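Local coordinates for protein WipB (Legionella pneumophila, PDB 5NNY) that acts, through the phosphatase domain given here, as a translocated Ser/Thr phosphatase effector that targets the host lysosomal nutrient-sensing machinery, at residues Ala61-Lys64 with Gln65-Glu69; Ser31-Asn34 with Tyr35-Ala39. All coordinates share one frame; numbering follows the deposited sequence.

Contact 1: Ala61-Lys64 with Gln65-Glu69; sequences AENK and QERLE
Lys64, Asn63 and Arg67 carry most of this contact, where a type I beta turn from Ala61 to Lys64 leads into helix 64-79 with Asn63 at the N-cap position. The amide of Asn63 is not spent on capping; it bonds to side chains of the first turn. With CG lodged between the backbone N and the carbonyl carbon (chi1 62°), OD1 receives Arg67 NE at 2.9 Å. That oxygen lies in the guanidinium plane, whereas the donor stands above the carbonyl plane of the amide, the two planes being almost perpendicular. At its other end the same amide gives ND2 to Glu66 OE2 at 3.3 Å, reaching the carboxylate from above its plane. Ala61 CB covers one guanidinium face, 3.2 Å from Arg67 NE. At the guanidinium edge, in plane, a water accepts from Arg67 NH1 and donates to Asn63 OD1 and Glu62 OE2. Lys64 CG (chi1 56°) lies 3.2 Å from Gln65 N, and Lys64 O receives Leu68 N at 3.0 Å; Arg67 N binds Asn63 O at the same length. Arg67 NH2 forms a salt bridge with Glu46. With NE, NH1 and NH2 all engaged, the guanidinium is fixed in rotation; its positive charge is probably favoured by Glu46 through direct pairing, and more weakly by Glu62, which it meets through the water.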
loop_
_atom_site.group_PDB
_atom_site.type_symbol
_atom_site.label_atom_id
_atom_site.label_comp_id
_atom_site.label_asym_id
_atom_site.label_seq_id
_atom_site.Cartn_x
_atom_site.Cartn_y
_atom_site.Cartn_z
ATOM N N ALA A 61 6.809 -18.351 21.990
ATOM C CA ALA A 61 6.308 -19.644 22.410
ATOM C C ALA A 61 7.115 -20.756 21.760
ATOM O O ALA A 61 7.511 -20.669 20.593
ATOM C CB ALA A 61 4.826 -19.788 22.053
ATOM N N GLU A 62 7.344 -21.819 22.531
ATOM C CA GLU A 62 8.087 -22.959 22.015
ATOM C C GLU A 62 7.357 -23.603 20.844
ATOM O O GLU A 62 7.990 -24.078 19.895
ATOM C CB GLU A 62 8.322 -23.980 23.129
ATOM C CG GLU A 62 8.366 -23.388 24.546
ATOM C CD GLU A 62 6.978 -22.982 25.075
ATOM O OE1 GLU A 62 6.813 -21.818 25.509
ATOM O OE2 GLU A 62 6.050 -23.820 25.029
ATOM N N ASN A 63 6.026 -23.619 20.891
ATOM C CA ASN A 63 5.189 -24.174 19.829
ATOM C C ASN A 63 4.676 -23.091 18.879
ATOM O O ASN A 63 3.537 -23.171 18.396
ATOM C CB ASN A 63 4.025 -24.958 20.432
ATOM C CG ASN A 63 3.100 -24.088 21.291
ATOM O OD1 ASN A 63 3.484 -23.012 21.761
ATOM N ND2 ASN A 63 1.882 -24.574 21.521
ATOM N N LYS A 64 5.506 -22.081 18.580
ATOM C CA LYS A 64 5.081 -20.960 17.741
ATOM C C LYS A 64 4.634 -21.425 16.365
ATOM O O LYS A 64 3.664 -20.889 15.808
ATOM C CB LYS A 64 6.206 -19.931 17.600
ATOM C CG LYS A 64 7.518 -20.482 17.064
ATOM C CD LYS A 64 8.474 -19.337 16.740
ATOM C CE LYS A 64 9.725 -19.362 17.566
ATOM N NZ LYS A 64 10.745 -18.457 16.948
ATOM N N GLN A 65 5.320 -22.419 15.795
ATOM C CA GLN A 65 4.921 -22.886 14.474
ATOM C C GLN A 65 3.509 -23.451 14.513
ATOM O O GLN A 65 2.675 -23.109 13.666
ATOM C CB GLN A 65 5.905 -23.924 13.934
ATOM C CG GLN A 65 5.628 -24.254 12.471
ATOM C CD GLN A 65 6.628 -25.180 11.817
ATOM O OE1 GLN A 65 7.646 -25.535 12.398
ATOM N NE2 GLN A 65 6.340 -25.566 10.580
ATOM N N GLU A 66 3.225 -24.313 15.496
ATOM C CA GLU A 66 1.898 -24.914 15.612
ATOM C C GLU A 66 0.832 -23.841 15.777
ATOM O O GLU A 66 -0.196 -23.863 15.097
ATOM C CB GLU A 66 1.850 -25.898 16.792
ATOM C CG GLU A 66 0.419 -26.363 17.121
ATOM C CD GLU A 66 0.282 -27.103 18.453
ATOM O OE1 GLU A 66 -0.706 -27.856 18.591
ATOM O OE2 GLU A 66 1.129 -26.925 19.363
ATOM N N ARG A 67 1.068 -22.889 16.681
ATOM C CA ARG A 67 0.112 -21.816 16.928
ATOM C C ARG A 67 -0.212 -21.059 15.648
ATOM O O ARG A 67 -1.382 -20.782 15.353
ATOM C CB ARG A 67 0.674 -20.844 17.967
ATOM C CG ARG A 67 0.766 -21.368 19.405
ATOM C CD ARG A 67 1.641 -20.413 20.207
ATOM N NE ARG A 67 1.749 -20.713 21.638
ATOM C CZ ARG A 67 1.225 -19.948 22.591
ATOM N NH1 ARG A 67 1.387 -20.246 23.882
ATOM N NH2 ARG A 67 0.531 -18.878 22.251
ATOM N N LEU A 68 0.827 -20.667 14.908
ATOM C CA LEU A 68 0.654 -19.873 13.691
ATOM C C LEU A 68 -0.030 -20.672 12.580
ATOM O O LEU A 68 -0.873 -20.137 11.856
ATOM C CB LEU A 68 2.012 -19.359 13.211
ATOM C CG LEU A 68 2.707 -18.363 14.134
ATOM C CD1 LEU A 68 4.164 -18.184 13.758
ATOM C CD2 LEU A 68 1.974 -17.050 14.088
ATOM N N GLU A 69 0.318 -21.955 12.440
ATOM C CA GLU A 69 -0.333 -22.802 11.442
ATOM C C GLU A 69 -1.836 -22.889 11.685
ATOM O O GLU A 69 -2.628 -22.823 10.739
ATOM C CB GLU A 69 0.272 -24.212 11.449
ATOM C CG GLU A 69 1.765 -24.301 11.112
ATOM C CD GLU A 69 2.063 -24.405 9.624
ATOM O OE1 GLU A 69 1.162 -24.128 8.801
ATOM O OE2 GLU A 69 3.209 -24.773 9.280
HETATM O O HOH W 1 3.143 -22.559 24.568
HETATM O O HOH W 2 7.530 -24.202 16.922
#

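Contact 2: Ser31-Asn34 with Tyr35-Ala39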
loop_
_atom_site.group_PDB
_atom_site.type_symbol
_atom_site.label_atom_id
_atom_site.label_comp_id
_atom_site.label_asym_id
_atom_site.label_seq_id
_atom_site.Cartn_x
_atom_site.Cartn_y
_atom_site.Cartn_z
ATOM N N SER A 31 -20.705 -13.685 6.255
ATOM C CA SER A 31 -21.727 -13.916 7.253
ATOM C C SER A 31 -21.357 -13.234 8.566
ATOM O O SER A 31 -20.177 -12.996 8.848
ATOM C CB SER A 31 -21.942 -15.410 7.480
ATOM O OG SER A 31 -20.821 -16.034 8.104
ATOM N N PRO A 32 -22.356 -12.881 9.372
ATOM C CA PRO A 32 -22.057 -12.370 10.714
ATOM C C PRO A 32 -21.202 -13.320 11.534
ATOM O O PRO A 32 -20.322 -12.871 12.281
ATOM C CB PRO A 32 -23.451 -12.186 11.332
ATOM C CG PRO A 32 -24.351 -11.962 10.173
ATOM C CD PRO A 32 -23.793 -12.807 9.053
ATOM N N GLU A 33 -21.429 -14.630 11.423
ATOM C CA GLU A 33 -20.635 -15.541 12.241
ATOM C C GLU A 33 -19.180 -15.577 11.779
ATOM O O GLU A 33 -18.259 -15.669 12.611
ATOM C CB GLU A 33 -21.254 -16.942 12.240
ATOM C CG GLU A 33 -20.522 -17.885 13.195
ATOM C CD GLU A 33 -21.299 -19.160 13.530
ATOM O OE1 GLU A 33 -22.220 -19.539 12.768
ATOM O OE2 GLU A 33 -20.979 -19.776 14.570
ATOM N N ASN A 34 -18.946 -15.478 10.464
ATOM C CA ASN A 34 -17.572 -15.467 9.956
ATOM C C ASN A 34 -16.890 -14.126 10.177
ATOM O O ASN A 34 -15.666 -14.068 10.360
ATOM C CB ASN A 34 -17.539 -15.814 8.466
ATOM C CG ASN A 34 -17.686 -17.304 8.211
ATOM O OD1 ASN A 34 -17.411 -18.124 9.095
ATOM N ND2 ASN A 34 -18.115 -17.666 7.003
ATOM N N TYR A 35 -17.648 -13.037 10.121
ATOM C CA TYR A 35 -17.112 -11.761 10.557
ATOM C C TYR A 35 -16.642 -11.842 12.004
ATOM O O TYR A 35 -15.550 -11.361 12.344
ATOM C CB TYR A 35 -18.195 -10.701 10.379
ATOM C CG TYR A 35 -17.743 -9.278 10.541
ATOM C CD1 TYR A 35 -17.541 -8.730 11.799
ATOM C CD2 TYR A 35 -17.583 -8.465 9.437
ATOM C CE1 TYR A 35 -17.167 -7.425 11.949
ATOM C CE2 TYR A 35 -17.202 -7.145 9.575
ATOM C CZ TYR A 35 -16.989 -6.637 10.835
ATOM O OH TYR A 35 -16.606 -5.334 10.995
ATOM N N ALA A 36 -17.450 -12.453 12.874
ATOM C CA ALA A 36 -17.066 -12.527 14.278
ATOM C C ALA A 36 -15.829 -13.390 14.445
ATOM O O ALA A 36 -14.941 -13.059 15.238
ATOM C CB ALA A 36 -18.212 -13.065 15.138
ATOM N N LYS A 37 -15.754 -14.502 13.701
ATOM C CA LYS A 37 -14.543 -15.314 13.717
ATOM C C LYS A 37 -13.332 -14.493 13.264
ATOM O O LYS A 37 -12.250 -14.588 13.857
ATOM C CB LYS A 37 -14.705 -16.547 12.825
ATOM C CG LYS A 37 -15.517 -17.719 13.428
ATOM C CD LYS A 37 -15.633 -18.874 12.416
ATOM C CE LYS A 37 -16.247 -20.154 12.996
ATOM N NZ LYS A 37 -17.675 -19.991 13.390
ATOM N N PHE A 38 -13.498 -13.693 12.207
ATOM C CA PHE A 38 -12.401 -12.862 11.705
ATOM C C PHE A 38 -11.913 -11.896 12.781
ATOM O O PHE A 38 -10.701 -11.795 13.045
ATOM C CB PHE A 38 -12.876 -12.097 10.461
ATOM C CG PHE A 38 -11.796 -11.356 9.716
ATOM C CD1 PHE A 38 -11.187 -10.230 10.252
ATOM C CD2 PHE A 38 -11.461 -11.748 8.426
ATOM C CE1 PHE A 38 -10.231 -9.531 9.540
ATOM C CE2 PHE A 38 -10.511 -11.072 7.709
ATOM C CZ PHE A 38 -9.889 -9.960 8.253
ATOM N N ALA A 39 -12.847 -11.175 13.415
ATOM C CA ALA A 39 -12.470 -10.223 14.460
ATOM C C ALA A 39 -11.785 -10.931 15.629
ATOM O O ALA A 39 -10.826 -10.401 16.206
ATOM C CB ALA A 39 -13.693 -9.447 14.952
HETATM O O HOH W 3 -19.085 -19.370 10.810
#
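Lys37 reaches back over the first turn of helix 32-42 to meet Glu33 and Asn34, and its chain can be followed atom by atom. CB rests 3.6 Å from Asn34 O. CG, set anti to the carbonyl carbon (chi1 -79°), is directed back toward the N-terminal end of the helix and lies 3.5 Å from Glu33 O. CD passes Asn34 OD1 at 3.8 Å, a van der Waals contact of the methylene with the amide oxygen. The bend at the last torsion (chi4 66°) then turns NZ toward Glu33, where it forms a salt bridge with OE2 at 3.5 Å, a long one, while resting equally close to CG of the same glutamate. A water accepts from NZ and donates to Asn34 OD1, so the ammonium is tied to Glu33 directly and to Asn34 through the water. The helix starts in textbook fashion: Ser31 is the N-cap, its OG accepting from Asn34 N at 3.1 Å, and Ser31 O receives Tyr35 N at 2.8 Å. Asn34 also uses ND2, which is hydrogen-bonded to Gln81. Tyr35 and Phe38 are directed to other parts of the fold: both lie on Leu19 of helix 15-24, and Tyr35 OH bonds Asn20. Phe38 also meets the ring of Tyr75 and, like Lys37 and Asn34, touches Leu78 of helix 64-79, placing helix 32-42 against both neighbouring helices.

Contacts 1 and 2 illustrate two ways in which a helix can begin. At 31-39 a serine side chain caps the first turn, whereas at 61-69 the residue in the corresponding N-cap position commits its amide to side chains further along. They lie in series on consecutive helices, 32-42 and 64-79, with centres 23 Å apart and nearest atoms about 13 Å apart, so they do not touch. Their connection is indirect: residues of contact 2 pack on the later turns of the helix that contact 1 opens. Both are peripheral, their centres 28 Å (contact 1) and 25 Å (contact 2) from the centre of the chain.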